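Long-range contacts in putative ABC-transporter ATP-binding protein (Alicyclobacillus acidocaldarius, PDB 1Z47), which probably binds and hydrolyses ATP to drive sulfate transport, as the ATPase subunit of an ABC transporter: residues S30-V34 and E221-E225; L46-S50 and S244-E248; T253-G259 and V274-E279; E279-R285 and R349-R355. One frame throughout, in Å; residues are numbered along the deposited sequence.

Interaction 1 (S30-V34 and E221-E225)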
loop_
_atom_site.group_PDB
_atom_site.type_symbol
_atom_site.label_atom_id
_atom_site.label_comp_id
_atom_site.label_asym_id
_atom_site.label_seq_id
_atom_site.Cartn_x
_atom_site.Cartn_y
_atom_site.Cartn_z
ATOM N N SER B 30 10.515 -11.928 19.282
ATOM C CA SER B 30 11.881 -12.148 19.782
ATOM C C SER B 30 12.898 -11.297 19.026
ATOM O O SER B 30 12.756 -11.045 17.819
ATOM C CB SER B 30 12.331 -13.613 19.635
ATOM O OG SER B 30 11.532 -14.512 20.387
ATOM N N VAL B 31 13.926 -10.869 19.756
ATOM C CA VAL B 31 15.031 -10.087 19.215
ATOM C C VAL B 31 16.200 -11.003 19.569
ATOM O O VAL B 31 16.458 -11.257 20.753
ATOM C CB VAL B 31 15.154 -8.728 19.940
ATOM C CG1 VAL B 31 16.291 -7.917 19.341
ATOM C CG2 VAL B 31 13.830 -7.957 19.813
ATOM N N ARG B 32 16.905 -11.495 18.557
ATOM C CA ARG B 32 17.958 -12.473 18.786
ATOM C C ARG B 32 19.426 -12.063 18.660
ATOM O O ARG B 32 20.127 -12.515 17.753
ATOM C CB ARG B 32 17.653 -13.688 17.893
ATOM C CG ARG B 32 16.235 -14.220 18.087
ATOM C CD ARG B 32 15.894 -15.395 17.155
ATOM N NE ARG B 32 14.480 -15.781 17.239
ATOM C CZ ARG B 32 13.944 -16.517 18.209
ATOM N NH1 ARG B 32 14.694 -16.976 19.212
ATOM N NH2 ARG B 32 12.647 -16.787 18.187
ATOM N N GLY B 33 19.892 -11.228 19.594
ATOM C CA GLY B 33 21.280 -10.794 19.580
ATOM C C GLY B 33 21.540 -9.782 18.497
ATOM O O GLY B 33 22.247 -10.056 17.521
ATOM N N VAL B 34 20.984 -8.589 18.675
ATOM C CA VAL B 34 21.120 -7.557 17.663
ATOM C C VAL B 34 22.030 -6.389 18.023
ATOM O O VAL B 34 22.057 -5.946 19.165
ATOM C CB VAL B 34 19.707 -7.033 17.290
ATOM C CG1 VAL B 34 19.798 -5.826 16.356
ATOM C CG2 VAL B 34 18.914 -8.174 16.641
ATOM N N GLU B 221 12.880 -13.037 11.625
ATOM C CA GLU B 221 13.035 -14.007 12.689
ATOM C C GLU B 221 13.899 -13.479 13.813
ATOM O O GLU B 221 14.650 -14.244 14.427
ATOM C CB GLU B 221 13.653 -15.299 12.145
ATOM C CG GLU B 221 12.698 -16.201 11.384
ATOM C CD GLU B 221 13.386 -17.473 10.878
ATOM O OE1 GLU B 221 14.186 -18.071 11.634
ATOM O OE2 GLU B 221 13.125 -17.881 9.727
ATOM N N GLY B 222 13.812 -12.172 14.064
ATOM C CA GLY B 222 14.567 -11.580 15.151
ATOM C C GLY B 222 16.018 -11.235 14.871
ATOM O O GLY B 222 16.728 -10.837 15.782
ATOM N N ASN B 223 16.465 -11.385 13.629
ATOM C CA ASN B 223 17.841 -11.060 13.269
ATOM C C ASN B 223 17.856 -9.974 12.196
ATOM O O ASN B 223 16.917 -9.846 11.395
ATOM C CB ASN B 223 18.577 -12.285 12.689
ATOM C CG ASN B 223 18.272 -13.565 13.420
ATOM O OD1 ASN B 223 17.748 -14.516 12.828
ATOM N ND2 ASN B 223 18.593 -13.612 14.713
ATOM N N VAL B 224 18.942 -9.211 12.169
ATOM C CA VAL B 224 19.114 -8.178 11.176
ATOM C C VAL B 224 19.660 -8.832 9.903
ATOM O O VAL B 224 20.770 -9.361 9.893
ATOM C CB VAL B 224 20.114 -7.119 11.660
ATOM C CG1 VAL B 224 20.379 -6.112 10.578
ATOM C CG2 VAL B 224 19.580 -6.455 12.902
ATOM N N GLU B 225 18.884 -8.791 8.828
ATOM C CA GLU B 225 19.296 -9.371 7.563
ATOM C C GLU B 225 20.228 -8.415 6.841
ATOM O O GLU B 225 21.205 -8.831 6.221
ATOM C CB GLU B 225 18.072 -9.653 6.691
ATOM C CG GLU B 225 17.127 -10.697 7.273
ATOM C CD GLU B 225 17.610 -12.113 7.019
ATOM O OE1 GLU B 225 18.068 -12.359 5.898
ATOM O OE2 GLU B 225 17.517 -12.971 7.924
#
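The guanidinium of Arg-32 presents its edge to the carbonyl oxygen of Glu-221, which lies near its plane, while CB of Ser-30 sits over one face, displaced toward the rim. The contact joins the antiparallel β-subdomain of an ABC-type nucleotide-binding domain to its central P-loop NTPase sheet, and the first of these contributes a G1 β-bulge in which Gly-33 and Val-34 both face Val-20. Arg-32 NE lies 3.2 Å from Glu-221 O, but at 124° the hydrogen bond is weak. The straighter link is in the backbone, where Arg-32 N donates to Gly-222 O over 2.9 Å at 166°. With CG anti to the carbonyl carbon and the chain extended as far as NE, the arginine lies across the turn. Its CB meets Asn-223 ND2 at 3.3 Å, the amide and guanidinium planes being 54° apart. Gly-222, at positive phi, fits closely beneath: its CA is 3.3 Å from Ser-30 O, and a β-carbon there would collide with that oxygen and with Arg-32 CG. Val-31 instead turns away, onto Thr-56 and Ile-57 of helix 54-62. Beyond the bulge Val-34 crosses Val-224 at about a right angle. The two branches of Val-34 divide the work: CG2 rests 3.6 Å from Gly-222 O, and CG1 meets Val-224 CG2 at 3.5 Å.

Interaction 2 (L46-S50 and S244-E248)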
loop_
_atom_site.group_PDB
_atom_site.type_symbol
_atom_site.label_atom_id
_atom_site.label_comp_id
_atom_site.label_asym_id
_atom_site.label_seq_id
_atom_site.Cartn_x
_atom_site.Cartn_y
_atom_site.Cartn_z
ATOM N N LEU B 46 12.378 0.389 10.459
ATOM C CA LEU B 46 12.574 -0.970 10.911
ATOM C C LEU B 46 11.554 -1.747 10.053
ATOM O O LEU B 46 10.339 -1.718 10.299
ATOM C CB LEU B 46 12.273 -1.104 12.398
ATOM C CG LEU B 46 13.032 -0.211 13.404
ATOM C CD1 LEU B 46 12.503 -0.488 14.784
ATOM C CD2 LEU B 46 14.531 -0.507 13.370
ATOM N N LEU B 47 12.072 -2.425 9.036
ATOM C CA LEU B 47 11.237 -3.181 8.101
ATOM C C LEU B 47 11.300 -4.700 8.276
ATOM O O LEU B 47 12.378 -5.299 8.187
ATOM C CB LEU B 47 11.651 -2.802 6.677
ATOM C CG LEU B 47 11.093 -3.610 5.503
ATOM C CD1 LEU B 47 9.559 -3.509 5.462
ATOM C CD2 LEU B 47 11.691 -3.077 4.204
ATOM N N GLY B 48 10.143 -5.315 8.500
ATOM C CA GLY B 48 10.080 -6.757 8.653
ATOM C C GLY B 48 8.663 -7.320 8.760
ATOM O O GLY B 48 7.687 -6.571 8.910
ATOM N N PRO B 49 8.517 -8.648 8.684
ATOM C CA PRO B 49 7.196 -9.297 8.783
ATOM C C PRO B 49 6.651 -9.097 10.197
ATOM O O PRO B 49 7.395 -8.771 11.122
ATOM C CB PRO B 49 7.509 -10.775 8.554
ATOM C CG PRO B 49 8.737 -10.754 7.705
ATOM C CD PRO B 49 9.565 -9.612 8.308
ATOM N N SER B 50 5.356 -9.321 10.367
ATOM C CA SER B 50 4.752 -9.219 11.685
ATOM C C SER B 50 5.502 -10.182 12.608
ATOM O O SER B 50 5.757 -11.350 12.247
ATOM C CB SER B 50 3.267 -9.609 11.613
ATOM O OG SER B 50 2.694 -9.735 12.910
ATOM N N SER B 244 13.797 -10.934 -1.738
ATOM C CA SER B 244 12.394 -11.266 -1.911
ATOM C C SER B 244 11.452 -10.368 -1.113
ATOM O O SER B 244 10.259 -10.360 -1.363
ATOM C CB SER B 244 12.168 -12.717 -1.482
ATOM O OG SER B 244 13.192 -13.525 -2.001
ATOM N N PHE B 245 11.978 -9.615 -0.156
ATOM C CA PHE B 245 11.119 -8.763 0.668
ATOM C C PHE B 245 11.110 -7.289 0.234
ATOM O O PHE B 245 10.150 -6.579 0.520
ATOM C CB PHE B 245 11.535 -8.879 2.146
ATOM C CG PHE B 245 10.465 -8.463 3.122
ATOM C CD1 PHE B 245 9.290 -9.204 3.254
ATOM C CD2 PHE B 245 10.627 -7.326 3.912
ATOM C CE1 PHE B 245 8.285 -8.821 4.164
ATOM C CE2 PHE B 245 9.627 -6.938 4.820
ATOM C CZ PHE B 245 8.455 -7.691 4.942
ATOM N N ILE B 246 12.167 -6.835 -0.439
ATOM C CA ILE B 246 12.263 -5.442 -0.923
ATOM C C ILE B 246 11.969 -5.443 -2.422
ATOM O O ILE B 246 12.476 -6.302 -3.159
ATOM C CB ILE B 246 13.686 -4.859 -0.738
ATOM C CG1 ILE B 246 14.121 -4.966 0.717
ATOM C CG2 ILE B 246 13.724 -3.403 -1.204
ATOM C CD1 ILE B 246 13.126 -4.458 1.672
ATOM N N GLY B 247 11.159 -4.491 -2.874
ATOM C CA GLY B 247 10.812 -4.427 -4.284
ATOM C C GLY B 247 9.933 -5.621 -4.597
ATOM O O GLY B 247 9.514 -6.348 -3.697
ATOM N N GLU B 248 9.665 -5.830 -5.873
ATOM C CA GLU B 248 8.832 -6.936 -6.304
ATOM C C GLU B 248 9.723 -7.976 -6.957
ATOM O O GLU B 248 10.789 -7.639 -7.485
ATOM C CB GLU B 248 7.780 -6.413 -7.273
ATOM C CG GLU B 248 6.731 -5.569 -6.530
ATOM C CD GLU B 248 5.796 -4.809 -7.446
ATOM O OE1 GLU B 248 6.108 -3.638 -7.764
ATOM O OE2 GLU B 248 4.756 -5.382 -7.845
#
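Phe-245 brings the far end of its ring against Leu-47, Gly-48 and Pro-49, where strand 43-47 runs into what is probably the P-loop (Walker A motif) of this ATPase. The contact is apolar, with no hydrogen bond between the two segments. Ring atom CE2 approaches Leu-47 CD1 at 3.5 Å, and CZ lies 3.8 Å from Gly-48 C; both partners stand oblique to the ring. Pro-49 CD is 4.0 Å from the same CZ. Leu-47 offers both methyls. While CD1 takes the phenylalanine, CD2 meets Ile-246 CD1 at 3.2 Å, tighter than usual van der Waals contact. The ring reaches this far because its CG is anti to the backbone N (chi1 -159°), carrying it from the last turn of helix 240-245 across to the loop. With the ring cut back to an alanine here, a gap beside Leu-47 is likely to open, and Pro-49 would probably lose its apolar neighbour from the helix end. In the next shell the ring stacks with Phe-241 and packs against Gln-179 of the second subunit, whose Asp-177 touches Pro-49 and accepts a hydrogen bond from Ser-50 N. Leu-47 is fixed through its backbone to strand 215-220, and its side chain, like that of Ile-246, leans on Gln-206 of helix 206-212. Ile-246 leaves helical geometry directly after Phe-245, with CG1 anti to its carbonyl carbon (chi1 -55°), and the chain bends again at CG1 to lay CD1 against the leucine's CD2 methyl.

Interaction 3 (T253-G259 and V274-E279)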
loop_
_atom_site.group_PDB
_atom_site.type_symbol
_atom_site.label_atom_id
_atom_site.label_comp_id
_atom_site.label_asym_id
_atom_site.label_seq_id
_atom_site.Cartn_x
_atom_site.Cartn_y
_atom_site.Cartn_z
ATOM N N THR B 253 13.095 -21.824 -8.029
ATOM C CA THR B 253 14.216 -22.701 -7.761
ATOM C C THR B 253 14.710 -23.268 -9.087
ATOM O O THR B 253 13.927 -23.515 -10.007
ATOM C CB THR B 253 13.796 -23.874 -6.838
ATOM O OG1 THR B 253 13.244 -23.342 -5.625
ATOM C CG2 THR B 253 15.005 -24.767 -6.491
ATOM N N ARG B 254 16.011 -23.454 -9.174
ATOM C CA ARG B 254 16.621 -24.060 -10.351
ATOM C C ARG B 254 17.773 -24.864 -9.804
ATOM O O ARG B 254 18.327 -24.526 -8.758
ATOM C CB ARG B 254 17.168 -23.013 -11.360
ATOM C CG ARG B 254 16.116 -22.229 -12.135
ATOM C CD ARG B 254 15.324 -23.046 -13.111
ATOM N NE ARG B 254 14.408 -22.213 -13.892
ATOM C CZ ARG B 254 13.145 -21.924 -13.548
ATOM N NH1 ARG B 254 12.617 -22.392 -12.424
ATOM N NH2 ARG B 254 12.395 -21.185 -14.353
ATOM N N ALA B 255 18.121 -25.950 -10.493
ATOM C CA ALA B 255 19.245 -26.784 -10.063
ATOM C C ALA B 255 20.399 -26.412 -10.984
ATOM O O ALA B 255 20.197 -26.202 -12.177
ATOM C CB ALA B 255 18.908 -28.290 -10.222
ATOM N N VAL B 256 21.598 -26.338 -10.440
ATOM C CA VAL B 256 22.751 -25.982 -11.247
ATOM C C VAL B 256 23.306 -27.192 -12.019
ATOM O O VAL B 256 23.479 -28.263 -11.444
ATOM C CB VAL B 256 23.865 -25.452 -10.349
ATOM C CG1 VAL B 256 25.080 -25.106 -11.178
ATOM C CG2 VAL B 256 23.350 -24.266 -9.547
ATOM N N GLN B 257 23.551 -27.026 -13.318
ATOM C CA GLN B 257 24.147 -28.098 -14.123
ATOM C C GLN B 257 25.023 -27.406 -15.175
ATOM O O GLN B 257 24.596 -26.424 -15.799
ATOM C CB GLN B 257 23.059 -28.960 -14.774
ATOM C CG GLN B 257 23.570 -30.323 -15.264
ATOM C CD GLN B 257 22.432 -31.251 -15.691
ATOM O OE1 GLN B 257 21.286 -30.826 -15.769
ATOM N NE2 GLN B 257 22.750 -32.513 -15.974
ATOM N N ASN B 258 26.253 -27.888 -15.331
ATOM C CA ASN B 258 27.216 -27.306 -16.271
ATOM C C ASN B 258 27.463 -25.830 -15.948
ATOM O O ASN B 258 27.570 -24.990 -16.861
ATOM C CB ASN B 258 26.701 -27.453 -17.711
ATOM C CG ASN B 258 26.362 -28.880 -18.054
ATOM O OD1 ASN B 258 27.137 -29.795 -17.765
ATOM N ND2 ASN B 258 25.192 -29.090 -18.674
ATOM N N GLY B 259 27.538 -25.527 -14.646
ATOM C CA GLY B 259 27.770 -24.166 -14.172
ATOM C C GLY B 259 26.729 -23.101 -14.533
ATOM O O GLY B 259 27.043 -21.914 -14.577
ATOM N N VAL B 274 29.202 -22.170 -6.296
ATOM C CA VAL B 274 27.999 -22.946 -6.085
ATOM C C VAL B 274 28.285 -24.269 -6.782
ATOM O O VAL B 274 28.627 -24.291 -7.978
ATOM C CB VAL B 274 26.791 -22.301 -6.741
ATOM C CG1 VAL B 274 25.534 -23.114 -6.376
ATOM C CG2 VAL B 274 26.681 -20.838 -6.319
ATOM N N SER B 275 28.125 -25.361 -6.047
ATOM C CA SER B 275 28.390 -26.704 -6.576
ATOM C C SER B 275 27.405 -27.248 -7.596
ATOM O O SER B 275 26.213 -26.903 -7.583
ATOM C CB SER B 275 28.459 -27.702 -5.422
ATOM O OG SER B 275 29.396 -27.275 -4.461
ATOM N N GLU B 276 27.907 -28.111 -8.486
ATOM C CA GLU B 276 27.046 -28.760 -9.473
ATOM C C GLU B 276 25.967 -29.517 -8.687
ATOM O O GLU B 276 26.262 -30.096 -7.644
ATOM C CB GLU B 276 27.849 -29.777 -10.305
ATOM C CG GLU B 276 28.698 -29.160 -11.402
ATOM C CD GLU B 276 27.848 -28.545 -12.499
ATOM O OE1 GLU B 276 27.271 -29.318 -13.303
ATOM O OE2 GLU B 276 27.746 -27.293 -12.541
ATOM N N GLY B 277 24.733 -29.507 -9.184
ATOM C CA GLY B 277 23.660 -30.239 -8.520
ATOM C C GLY B 277 22.962 -29.569 -7.348
ATOM O O GLY B 277 21.926 -30.044 -6.887
ATOM N N SER B 278 23.511 -28.478 -6.850
ATOM C CA SER B 278 22.876 -27.772 -5.735
ATOM C C SER B 278 21.727 -26.917 -6.252
ATOM O O SER B 278 21.709 -26.537 -7.420
ATOM C CB SER B 278 23.883 -26.858 -5.071
ATOM O OG SER B 278 24.166 -25.787 -5.961
ATOM N N GLU B 279 20.770 -26.582 -5.387
ATOM C CA GLU B 279 19.638 -25.760 -5.826
ATOM C C GLU B 279 19.852 -24.287 -5.461
ATOM O O GLU B 279 20.469 -23.984 -4.430
ATOM C CB GLU B 279 18.346 -26.265 -5.179
ATOM C CG GLU B 279 17.982 -27.686 -5.599
ATOM C CD GLU B 279 16.711 -28.181 -4.948
ATOM O OE1 GLU B 279 16.483 -27.857 -3.766
ATOM O OE2 GLU B 279 15.943 -28.902 -5.610
#
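Val-256 and the turn Ser-275 to Ser-278 meet where strand 250-255 runs out beside the approach to strand 279-284, at an end of the three-stranded antiparallel sheet of the probable CysA-type regulatory domain. Two backbone hydrogen bonds fasten the valine to this type II β-turn: Val-256 N donates to Ser-278 O (3.0 Å), nearly along the C=O axis, and Val-256 O accepts from Gly-277 N (2.9 Å). Next along the strands, Ala-255 and Glu-279 form a non-hydrogen-bonded antiparallel pair, flanked by a CA-H...O contact from Glu-279 CA to Arg-254 O at 3.4 Å. The polar side-chain grip comes from Glu-276, whose chain bends at chi2 (-67°) and brings the carboxylate to two successive backbone amides. OE1 uses its syn lone pair for Asn-258 N (2.7 Å); OE2 takes Gly-259 N (2.8 Å), also on the syn side but 26° out of the carboxylate plane. Both donors have positive phi, and the shared carboxylate ties down this left-handed corner of the chain. Apolar packing is supplied by Val-256, which turns CG2 to Val-274 CG1 at 4.0 Å and is buried further by Val-270, Val-280 and Ile-261. Were this side chain shortened to an alanine, the space facing Val-274 and Ile-261 would probably be left unfilled, and the turn would rest mainly on its polar bonds. Within the turn Ser-275 O accepts twice, from Ser-278 N and, in the carbonyl plane, from Ser-278 OG at 2.8 Å.

Interaction 4 (E279-R285 and R349-R355)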
loop_
_atom_site.group_PDB
_atom_site.type_symbol
_atom_site.label_atom_id
_atom_site.label_comp_id
_atom_site.label_asym_id
_atom_site.label_seq_id
_atom_site.Cartn_x
_atom_site.Cartn_y
_atom_site.Cartn_z
ATOM N N GLU B 279 20.770 -26.582 -5.387
ATOM C CA GLU B 279 19.638 -25.760 -5.826
ATOM C C GLU B 279 19.852 -24.287 -5.461
ATOM O O GLU B 279 20.469 -23.984 -4.430
ATOM C CB GLU B 279 18.346 -26.265 -5.179
ATOM C CG GLU B 279 17.982 -27.686 -5.599
ATOM C CD GLU B 279 16.711 -28.181 -4.948
ATOM O OE1 GLU B 279 16.483 -27.857 -3.766
ATOM O OE2 GLU B 279 15.943 -28.902 -5.610
ATOM N N VAL B 280 19.377 -23.384 -6.318
ATOM C CA VAL B 280 19.493 -21.940 -6.044
ATOM C C VAL B 280 18.132 -21.330 -6.303
ATOM O O VAL B 280 17.269 -21.946 -6.965
ATOM C CB VAL B 280 20.467 -21.206 -7.022
ATOM C CG1 VAL B 280 21.872 -21.714 -6.876
ATOM C CG2 VAL B 280 19.998 -21.414 -8.461
ATOM N N ALA B 281 17.946 -20.117 -5.781
ATOM C CA ALA B 281 16.725 -19.362 -6.014
ATOM C C ALA B 281 17.138 -18.315 -7.041
ATOM O O ALA B 281 18.135 -17.626 -6.859
ATOM C CB ALA B 281 16.241 -18.649 -4.716
ATOM N N VAL B 282 16.401 -18.225 -8.128
ATOM C CA VAL B 282 16.690 -17.202 -9.119
ATOM C C VAL B 282 15.663 -16.110 -8.783
ATOM O O VAL B 282 14.474 -16.406 -8.606
ATOM C CB VAL B 282 16.427 -17.693 -10.544
ATOM C CG1 VAL B 282 17.095 -16.758 -11.546
ATOM C CG2 VAL B 282 16.908 -19.098 -10.686
ATOM N N VAL B 283 16.124 -14.871 -8.666
ATOM C CA VAL B 283 15.221 -13.753 -8.370
ATOM C C VAL B 283 15.239 -12.784 -9.556
ATOM O O VAL B 283 16.288 -12.264 -9.925
ATOM C CB VAL B 283 15.652 -13.040 -7.066
ATOM C CG1 VAL B 283 14.683 -11.900 -6.723
ATOM C CG2 VAL B 283 15.648 -14.039 -5.925
ATOM N N VAL B 284 14.079 -12.564 -10.161
ATOM C CA VAL B 284 13.983 -11.669 -11.312
ATOM C C VAL B 284 12.831 -10.699 -11.107
ATOM O O VAL B 284 11.684 -11.114 -10.930
ATOM C CB VAL B 284 13.755 -12.485 -12.637
ATOM C CG1 VAL B 284 13.632 -11.542 -13.843
ATOM C CG2 VAL B 284 14.899 -13.506 -12.828
ATOM N N ARG B 285 13.141 -9.401 -11.112
ATOM C CA ARG B 285 12.107 -8.390 -10.924
ATOM C C ARG B 285 11.210 -8.258 -12.147
ATOM O O ARG B 285 11.679 -8.330 -13.271
ATOM C CB ARG B 285 12.758 -7.057 -10.526
ATOM C CG ARG B 285 13.495 -7.170 -9.179
ATOM C CD ARG B 285 13.750 -5.817 -8.536
ATOM N NE ARG B 285 14.682 -5.881 -7.425
ATOM C CZ ARG B 285 14.360 -6.228 -6.188
ATOM N NH1 ARG B 285 13.109 -6.550 -5.890
ATOM N NH2 ARG B 285 15.288 -6.231 -5.249
ATOM N N ARG B 349 17.965 -8.817 -16.042
ATOM C CA ARG B 349 18.761 -8.664 -14.813
ATOM C C ARG B 349 18.194 -9.690 -13.836
ATOM O O ARG B 349 17.004 -10.045 -13.935
ATOM C CB ARG B 349 18.629 -7.258 -14.224
ATOM C CG ARG B 349 19.169 -6.163 -15.146
ATOM C CD ARG B 349 18.748 -4.756 -14.716
ATOM N NE ARG B 349 19.164 -4.450 -13.349
ATOM C CZ ARG B 349 18.963 -3.281 -12.748
ATOM N NH1 ARG B 349 18.350 -2.289 -13.394
ATOM N NH2 ARG B 349 19.367 -3.103 -11.495
ATOM N N TRP B 350 19.028 -10.138 -12.902
ATOM C CA TRP B 350 18.618 -11.159 -11.935
ATOM C C TRP B 350 19.591 -11.280 -10.781
ATOM O O TRP B 350 20.698 -10.715 -10.796
ATOM C CB TRP B 350 18.521 -12.527 -12.638
ATOM C CG TRP B 350 19.840 -12.996 -13.247
ATOM C CD1 TRP B 350 20.843 -13.680 -12.617
ATOM C CD2 TRP B 350 20.327 -12.709 -14.572
ATOM N NE1 TRP B 350 21.924 -13.832 -13.466
ATOM C CE2 TRP B 350 21.632 -13.243 -14.666
ATOM C CE3 TRP B 350 19.788 -12.045 -15.683
ATOM C CZ2 TRP B 350 22.410 -13.131 -15.831
ATOM C CZ3 TRP B 350 20.565 -11.932 -16.840
ATOM C CH2 TRP B 350 21.860 -12.473 -16.898
ATOM N N PHE B 351 19.157 -12.031 -9.770
ATOM C CA PHE B 351 19.963 -12.325 -8.600
ATOM C C PHE B 351 19.896 -13.857 -8.525
ATOM O O PHE B 351 18.945 -14.475 -9.021
ATOM C CB PHE B 351 19.333 -11.781 -7.306
ATOM C CG PHE B 351 19.213 -10.277 -7.256
ATOM C CD1 PHE B 351 17.993 -9.681 -6.934
ATOM C CD2 PHE B 351 20.327 -9.463 -7.481
ATOM C CE1 PHE B 351 17.878 -8.275 -6.833
ATOM C CE2 PHE B 351 20.230 -8.065 -7.386
ATOM C CZ PHE B 351 18.997 -7.471 -7.058
ATOM N N ILE B 352 20.897 -14.451 -7.903
ATOM C CA ILE B 352 20.928 -15.905 -7.718
ATOM C C ILE B 352 21.464 -16.156 -6.314
ATOM O O ILE B 352 22.548 -15.695 -5.951
ATOM C CB ILE B 352 21.831 -16.614 -8.764
ATOM C CG1 ILE B 352 21.256 -16.393 -10.159
ATOM C CG2 ILE B 352 21.880 -18.149 -8.483
ATOM C CD1 ILE B 352 22.020 -17.071 -11.276
ATOM N N PHE B 353 20.679 -16.848 -5.501
ATOM C CA PHE B 353 21.100 -17.161 -4.141
ATOM C C PHE B 353 20.959 -18.663 -3.931
ATOM O O PHE B 353 20.045 -19.281 -4.457
ATOM C CB PHE B 353 20.219 -16.489 -3.090
ATOM C CG PHE B 353 20.368 -14.999 -3.009
ATOM C CD1 PHE B 353 19.574 -14.170 -3.780
ATOM C CD2 PHE B 353 21.271 -14.433 -2.115
ATOM C CE1 PHE B 353 19.670 -12.784 -3.660
ATOM C CE2 PHE B 353 21.381 -13.051 -1.984
ATOM C CZ PHE B 353 20.576 -12.227 -2.760
ATOM N N PRO B 354 21.854 -19.249 -3.136
ATOM C CA PRO B 354 21.871 -20.674 -2.814
ATOM C C PRO B 354 20.662 -20.974 -1.951
ATOM O O PRO B 354 20.361 -20.202 -1.033
ATOM C CB PRO B 354 23.144 -20.846 -1.991
ATOM C CG PRO B 354 23.954 -19.587 -2.279
ATOM C CD PRO B 354 22.907 -18.536 -2.390
ATOM N N ARG B 355 19.971 -22.070 -2.262
ATOM C CA ARG B 355 18.833 -22.520 -1.467
ATOM C C ARG B 355 19.396 -23.095 -0.158
ATOM O O ARG B 355 18.671 -23.048 0.858
ATOM C CB ARG B 355 18.042 -23.606 -2.205
ATOM C CG ARG B 355 17.055 -23.083 -3.220
ATOM C CD ARG B 355 15.964 -22.267 -2.554
ATOM N NE ARG B 355 14.924 -21.879 -3.497
ATOM C CZ ARG B 355 13.954 -21.009 -3.217
ATOM N NH1 ARG B 355 13.896 -20.434 -2.019
ATOM N NH2 ARG B 355 13.042 -20.717 -4.130
ATOM O OXT ARG B 355 20.554 -23.599 -0.162
HETATM O O HOH W 1 15.532 -8.803 -11.938
#
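Ala-281 and Phe-353 exchange a pair of backbone hydrogen bonds, the shorter running 2.6 Å from Ala-281 N to Phe-353 O at 168°. Val-283 and Phe-351 form a second such pair, with Val-283 N 2.9 Å from Phe-351 O, and Arg-355 N closes the ladder on Glu-279 O (2.9 Å). At the opposite end a water bridges the strands, accepting from Arg-285 N and donating to Arg-349 O. Arg-285 NH2 comes to the edge of the Phe-351 ring, 3.7 Å from CE1, with the flat groups nearly perpendicular (84°); NH1 bonds the carbonyls of Ile-246 and Glu-248, and NH2 that of Tyr-234. Arg-355, bent at chi2 (-64°), folds back so that one face of its guanidinium covers Ala-281 CB, 3.6 Å from CZ. On this same face of the sheet Val-283 packs CB to CB on Phe-351 and sets CG1 at the edge of its ring, and Leu-240 of helix 240-245 covers Ala-281 and Val-283. The other face carries Val-282 and Ile-352. Ile-352 CG2 also reaches Val-280 CB at 3.7 Å, with Ile-261 lying over all three. Farther along, Val-284 CG2 lies beside Trp-350 CB (3.8 Å). Strand 279-284 lies between 250-255 and the C-terminal strand 351-354 in a three-stranded antiparallel sheet, consistent with the OB-like regulatory domain of CysA-type ATPases.

In the fold
Interactions 1 and 2 belong to the ATPase domain and both reach the same central sheet, their centres 14 Å apart; interaction 2 includes part of the probable P-loop, whereas interaction 1 touches that motif's residues through the side chain of Val-31. Interactions 3 and 4 lie in the C-terminal region, centres 11 Å apart, sharing Glu-279 and one antiparallel sheet: Arg-254 O meets Val-280 N at 2.9 Å. One polar link between the two halves is Arg-285 of interaction 4, whose NH1 lies 2.8 Å from Ile-246 O and 3.0 Å from Glu-248 O of interaction 2, although those centres are 17 Å apart. The widest separation is between interactions 1 and 3, about 30 Å centre to centre.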